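Local coordinates for uncharacterized protein YfeY (Escherichia coli, PDB 2QZB) that is of unknown function, belongs to the DUF1131 family and in its full-length form has a bacterial lipoprotein signature, so is probably a lipoprotein of the cell envelope, at residues V95-A108 against M148-I162. Sequence-based numbering, arbitrary orientation.
Sequences VKIGTPFSDLYSKA and MPSDDTLKNWKVSKI
Leu154 lies over one face of the Phe101 ring, its CB 4.0 Å from the ring centroid in a CH-pi contact, while Phe137 meets Phe101 edge-to-face. With CG anti to its backbone N (chi1 -177°), Phe101 carries its ring against the Leu154 carbonyl, CG 3.3 Å from Leu154 O. Leu154 is shared between two aromatic rings, its CD2 over the centre of one face of the Trp157 indole, whose NE1 hydrogen-bonds to Glu140 O. Leu154 CD1 and Met148 CE both pack on Ala108 CB. Asp151, in the first turn of helix 151-154, takes Ala108 N on OD1 at 2.8 Å, from above the carboxylate plane. The backbones are laced together where 95-108 runs past strand 158-165, a central strand of the large antiparallel sheet: Phe101 N donates to Trp157 O at 2.8 Å, and Pro100 and Lys158 form a single beta bridge. Beside it, Val159 N bonds to Thr99 O, and Gly98 N, within a type II turn from Lys96 to Thr99, gives a nearly straight 2.7 Å bond to a lone pair of Val159 O. Val159 CG2 reaches Val95 CG1 at 3.7 Å. Ile97 CD1 rests against Ser160 O, where Ser160 and Lys161 face Gln136 in a classic beta bulge.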
loop_
_atom_site.group_PDB
_atom_site.type_symbol
_atom_site.label_atom_id
_atom_site.label_comp_id
_atom_site.label_asym_id
_atom_site.label_seq_id
_atom_site.Cartn_x
_atom_site.Cartn_y
_atom_site.Cartn_z
ATOM N N VAL A 95 -7.693 -3.951 8.693
ATOM C CA VAL A 95 -6.329 -4.369 8.566
ATOM C C VAL A 95 -5.383 -3.150 8.772
ATOM O O VAL A 95 -5.709 -2.002 8.411
ATOM C CB VAL A 95 -6.128 -5.108 7.244
ATOM C CG1 VAL A 95 -4.696 -5.433 7.036
ATOM C CG2 VAL A 95 -6.997 -6.421 7.232
ATOM N N LYS A 96 -4.245 -3.416 9.407
ATOM C CA LYS A 96 -3.230 -2.389 9.652
ATOM C C LYS A 96 -1.876 -3.014 9.452
ATOM O O LYS A 96 -1.746 -4.243 9.385
ATOM C CB LYS A 96 -3.331 -1.853 11.080
ATOM C CG LYS A 96 -3.129 -2.927 12.141
ATOM C CD LYS A 96 -3.428 -2.396 13.545
ATOM C CE LYS A 96 -3.986 -3.473 14.513
ATOM N NZ LYS A 96 -4.148 -2.943 15.929
ATOM N N ILE A 97 -0.872 -2.160 9.347
ATOM C CA ILE A 97 0.523 -2.586 9.346
ATOM C C ILE A 97 0.758 -3.422 10.606
ATOM O O ILE A 97 0.365 -3.017 11.688
ATOM C CB ILE A 97 1.463 -1.356 9.285
ATOM C CG1 ILE A 97 1.114 -0.477 8.081
ATOM C CG2 ILE A 97 2.927 -1.755 9.248
ATOM C CD1 ILE A 97 1.432 -1.069 6.772
ATOM N N GLY A 98 1.369 -4.593 10.443
ATOM C CA GLY A 98 1.476 -5.516 11.523
ATOM C C GLY A 98 0.405 -6.594 11.645
ATOM O O GLY A 98 0.612 -7.545 12.386
ATOM N N THR A 99 -0.725 -6.489 10.928
ATOM C CA THR A 99 -1.745 -7.542 11.014
ATOM C C THR A 99 -1.081 -8.870 10.604
ATOM O O THR A 99 -0.385 -8.905 9.605
ATOM C CB THR A 99 -2.952 -7.224 10.118
ATOM O OG1 THR A 99 -3.583 -6.054 10.635
ATOM C CG2 THR A 99 -4.020 -8.398 10.096
ATOM N N PRO A 100 -1.268 -9.951 11.391
ATOM C CA PRO A 100 -0.738 -11.261 11.008
ATOM C C PRO A 100 -1.430 -11.820 9.742
ATOM O O PRO A 100 -2.631 -11.674 9.561
ATOM C CB PRO A 100 -1.022 -12.141 12.236
ATOM C CG PRO A 100 -1.164 -11.108 13.419
ATOM C CD PRO A 100 -1.916 -9.985 12.719
ATOM N N PHE A 101 -0.656 -12.422 8.857
ATOM C CA PHE A 101 -1.249 -13.120 7.701
ATOM C C PHE A 101 -2.412 -14.066 8.085
ATOM O O PHE A 101 -3.484 -14.035 7.461
ATOM C CB PHE A 101 -0.127 -13.918 7.012
ATOM C CG PHE A 101 -0.561 -14.638 5.766
ATOM C CD1 PHE A 101 -0.599 -13.975 4.538
ATOM C CD2 PHE A 101 -0.859 -16.006 5.805
ATOM C CE1 PHE A 101 -0.986 -14.635 3.365
ATOM C CE2 PHE A 101 -1.233 -16.687 4.647
ATOM C CZ PHE A 101 -1.313 -16.007 3.423
ATOM N N SER A 102 -2.177 -14.886 9.119
ATOM C CA SER A 102 -3.101 -15.924 9.623
ATOM C C SER A 102 -4.400 -15.379 10.209
ATOM O O SER A 102 -5.393 -16.135 10.357
ATOM C CB SER A 102 -2.382 -16.761 10.682
ATOM O OG SER A 102 -1.916 -15.930 11.742
ATOM N N ASP A 103 -4.415 -14.072 10.498
ATOM C CA ASP A 103 -5.650 -13.368 10.858
ATOM C C ASP A 103 -6.608 -13.233 9.635
ATOM O O ASP A 103 -7.837 -13.098 9.765
ATOM C CB ASP A 103 -5.298 -11.965 11.418
ATOM C CG ASP A 103 -5.019 -11.972 12.932
ATOM O OD1 ASP A 103 -4.894 -13.056 13.526
ATOM O OD2 ASP A 103 -4.923 -10.884 13.543
ATOM N N LEU A 104 -6.037 -13.248 8.442
ATOM C CA LEU A 104 -6.817 -12.898 7.249
ATOM C C LEU A 104 -7.021 -14.025 6.286
ATOM O O LEU A 104 -8.069 -14.085 5.650
ATOM C CB LEU A 104 -6.159 -11.732 6.495
ATOM C CG LEU A 104 -5.950 -10.502 7.370
ATOM C CD1 LEU A 104 -5.024 -9.541 6.663
ATOM C CD2 LEU A 104 -7.285 -9.854 7.753
ATOM N N TYR A 105 -6.018 -14.893 6.161
ATOM C CA TYR A 105 -6.003 -15.948 5.137
ATOM C C TYR A 105 -5.624 -17.284 5.742
ATOM O O TYR A 105 -4.719 -17.361 6.570
ATOM C CB TYR A 105 -5.046 -15.634 3.977
ATOM C CG TYR A 105 -5.261 -14.266 3.363
ATOM C CD1 TYR A 105 -6.340 -14.027 2.533
ATOM C CD2 TYR A 105 -4.412 -13.202 3.681
ATOM C CE1 TYR A 105 -6.570 -12.765 1.979
ATOM C CE2 TYR A 105 -4.645 -11.900 3.153
ATOM C CZ TYR A 105 -5.707 -11.712 2.283
ATOM O OH TYR A 105 -5.934 -10.471 1.743
ATOM N N SER A 106 -6.333 -18.328 5.332
ATOM C CA SER A 106 -5.979 -19.689 5.728
ATOM C C SER A 106 -4.940 -20.282 4.799
ATOM O O SER A 106 -4.276 -21.261 5.146
ATOM C CB SER A 106 -7.211 -20.578 5.778
ATOM O OG SER A 106 -7.616 -20.977 4.507
ATOM N N LYS A 107 -4.788 -19.661 3.625
ATOM C CA LYS A 107 -3.850 -20.109 2.602
ATOM C C LYS A 107 -3.629 -19.003 1.577
ATOM O O LYS A 107 -4.445 -18.098 1.429
ATOM C CB LYS A 107 -4.332 -21.411 1.936
ATOM C CG LYS A 107 -5.468 -21.270 0.956
ATOM C CD LYS A 107 -6.129 -22.635 0.622
ATOM C CE LYS A 107 -5.280 -23.492 -0.348
ATOM N NZ LYS A 107 -6.081 -24.282 -1.372
ATOM N N ALA A 108 -2.499 -19.055 0.899
ATOM C CA ALA A 108 -2.131 -18.019 -0.083
ATOM C C ALA A 108 -2.824 -18.181 -1.438
ATOM O O ALA A 108 -3.167 -17.181 -2.089
ATOM C CB ALA A 108 -0.610 -18.003 -0.265
ATOM N N MET A 148 6.161 -17.552 -4.516
ATOM C CA MET A 148 5.594 -17.297 -3.193
ATOM C C MET A 148 6.059 -18.408 -2.262
ATOM O O MET A 148 6.017 -19.565 -2.643
ATOM C CB MET A 148 4.056 -17.331 -3.232
ATOM C CG MET A 148 3.371 -16.041 -3.572
ATOM S SD MET A 148 1.706 -16.029 -2.895
ATOM C CE MET A 148 0.901 -17.374 -3.793
ATOM N N PRO A 149 6.510 -18.071 -1.032
ATOM C CA PRO A 149 6.704 -19.107 -0.003
ATOM C C PRO A 149 5.393 -19.839 0.378
ATOM O O PRO A 149 4.292 -19.346 0.101
ATOM C CB PRO A 149 7.228 -18.322 1.205
ATOM C CG PRO A 149 7.723 -17.076 0.676
ATOM C CD PRO A 149 6.879 -16.742 -0.528
ATOM N N SER A 150 5.528 -20.998 1.007
ATOM C CA SER A 150 4.403 -21.847 1.347
ATOM C C SER A 150 3.544 -21.235 2.450
ATOM O O SER A 150 3.954 -20.254 3.093
ATOM C CB SER A 150 4.916 -23.196 1.824
ATOM O OG SER A 150 5.289 -23.126 3.191
ATOM N N ASP A 151 2.388 -21.867 2.688
ATOM C CA ASP A 151 1.430 -21.459 3.714
ATOM C C ASP A 151 1.982 -21.544 5.153
ATOM O O ASP A 151 1.632 -20.713 5.988
ATOM C CB ASP A 151 0.116 -22.260 3.583
ATOM C CG ASP A 151 -0.567 -22.092 2.209
ATOM O OD1 ASP A 151 -0.552 -20.969 1.630
ATOM O OD2 ASP A 151 -1.130 -23.099 1.708
ATOM N N ASP A 152 2.822 -22.540 5.459
ATOM C CA ASP A 152 3.396 -22.657 6.828
ATOM C C ASP A 152 4.390 -21.565 7.190
ATOM O O ASP A 152 4.551 -21.240 8.373
ATOM C CB ASP A 152 4.094 -24.004 7.069
ATOM C CG ASP A 152 3.125 -25.140 7.243
ATOM O OD1 ASP A 152 2.351 -25.136 8.229
ATOM O OD2 ASP A 152 3.155 -26.055 6.383
ATOM N N THR A 153 5.126 -21.076 6.198
ATOM C CA THR A 153 5.991 -19.919 6.389
ATOM C C THR A 153 5.162 -18.640 6.497
ATOM O O THR A 153 5.341 -17.850 7.442
ATOM C CB THR A 153 6.948 -19.730 5.196
ATOM O OG1 THR A 153 7.824 -20.853 5.114
ATOM C CG2 THR A 153 7.786 -18.445 5.370
ATOM N N LEU A 154 4.266 -18.451 5.526
ATOM C CA LEU A 154 3.457 -17.241 5.440
ATOM C C LEU A 154 2.573 -16.977 6.655
ATOM O O LEU A 154 2.287 -15.820 6.926
ATOM C CB LEU A 154 2.611 -17.219 4.173
ATOM C CG LEU A 154 3.366 -17.109 2.848
ATOM C CD1 LEU A 154 2.356 -17.109 1.684
ATOM C CD2 LEU A 154 4.242 -15.859 2.819
ATOM N N LYS A 155 2.167 -18.015 7.391
ATOM C CA LYS A 155 1.192 -17.814 8.481
ATOM C C LYS A 155 1.670 -16.775 9.501
ATOM O O LYS A 155 0.859 -16.024 10.044
ATOM C CB LYS A 155 0.754 -19.129 9.166
ATOM C CG LYS A 155 1.886 -19.905 9.819
ATOM C CD LYS A 155 1.434 -21.268 10.420
ATOM C CE LYS A 155 2.349 -21.638 11.615
ATOM N NZ LYS A 155 2.577 -23.116 11.851
ATOM N N ASN A 156 2.989 -16.695 9.672
ATOM C CA ASN A 156 3.651 -15.790 10.606
ATOM C C ASN A 156 4.085 -14.438 9.990
ATOM O O ASN A 156 4.625 -13.559 10.690
ATOM C CB ASN A 156 4.880 -16.510 11.202
ATOM C CG ASN A 156 4.505 -17.798 11.921
ATOM O OD1 ASN A 156 3.567 -17.815 12.744
ATOM N ND2 ASN A 156 5.209 -18.892 11.597
ATOM N N TRP A 157 3.852 -14.266 8.694
ATOM C CA TRP A 157 4.101 -12.958 8.060
ATOM C C TRP A 157 3.124 -11.873 8.565
ATOM O O TRP A 157 2.077 -12.176 9.127
ATOM C CB TRP A 157 4.071 -13.107 6.537
ATOM C CG TRP A 157 5.330 -13.769 5.987
ATOM C CD1 TRP A 157 6.094 -14.723 6.591
ATOM C CD2 TRP A 157 5.950 -13.506 4.716
ATOM N NE1 TRP A 157 7.167 -15.059 5.783
ATOM C CE2 TRP A 157 7.098 -14.317 4.630
ATOM C CE3 TRP A 157 5.650 -12.640 3.653
ATOM C CZ2 TRP A 157 7.935 -14.323 3.500
ATOM C CZ3 TRP A 157 6.495 -12.619 2.537
ATOM C CH2 TRP A 157 7.625 -13.463 2.474
ATOM N N LYS A 158 3.501 -10.613 8.410
ATOM C CA LYS A 158 2.663 -9.507 8.859
ATOM C C LYS A 158 2.560 -8.466 7.757
ATOM O O LYS A 158 3.487 -8.331 6.980
ATOM C CB LYS A 158 3.245 -8.852 10.128
ATOM C CG LYS A 158 3.186 -9.800 11.335
ATOM C CD LYS A 158 3.677 -9.142 12.598
ATOM C CE LYS A 158 3.691 -10.167 13.771
ATOM N NZ LYS A 158 4.548 -9.618 14.904
ATOM N N VAL A 159 1.455 -7.724 7.753
ATOM C CA VAL A 159 1.202 -6.705 6.780
ATOM C C VAL A 159 2.290 -5.641 6.907
ATOM O O VAL A 159 2.492 -5.085 7.999
ATOM C CB VAL A 159 -0.213 -6.037 7.012
ATOM C CG1 VAL A 159 -0.388 -4.810 6.116
ATOM C CG2 VAL A 159 -1.342 -7.035 6.744
ATOM N N SER A 160 2.965 -5.343 5.809
ATOM C CA SER A 160 4.017 -4.319 5.825
ATOM C C SER A 160 3.664 -3.132 4.923
ATOM O O SER A 160 4.289 -2.088 4.997
ATOM C CB SER A 160 5.343 -4.918 5.385
ATOM O OG SER A 160 5.187 -5.539 4.126
ATOM N N LYS A 161 2.639 -3.285 4.089
ATOM C CA LYS A 161 2.122 -2.165 3.315
ATOM C C LYS A 161 0.645 -2.386 2.988
ATOM O O LYS A 161 0.203 -3.528 2.809
ATOM C CB LYS A 161 2.969 -2.055 2.054
ATOM C CG LYS A 161 2.661 -0.941 1.133
ATOM C CD LYS A 161 3.975 -0.461 0.565
ATOM C CE LYS A 161 4.466 -1.350 -0.527
ATOM N NZ LYS A 161 5.660 -0.731 -1.186
ATOM N N ILE A 162 -0.120 -1.297 2.924
ATOM C CA ILE A 162 -1.483 -1.360 2.430
ATOM C C ILE A 162 -1.501 -0.558 1.106
ATOM O O ILE A 162 -1.017 0.591 1.053
ATOM C CB ILE A 162 -2.520 -0.798 3.464
ATOM C CG1 ILE A 162 -2.416 -1.553 4.816
ATOM C CG2 ILE A 162 -3.961 -0.907 2.895
ATOM C CD1 ILE A 162 -3.215 -0.959 5.896
#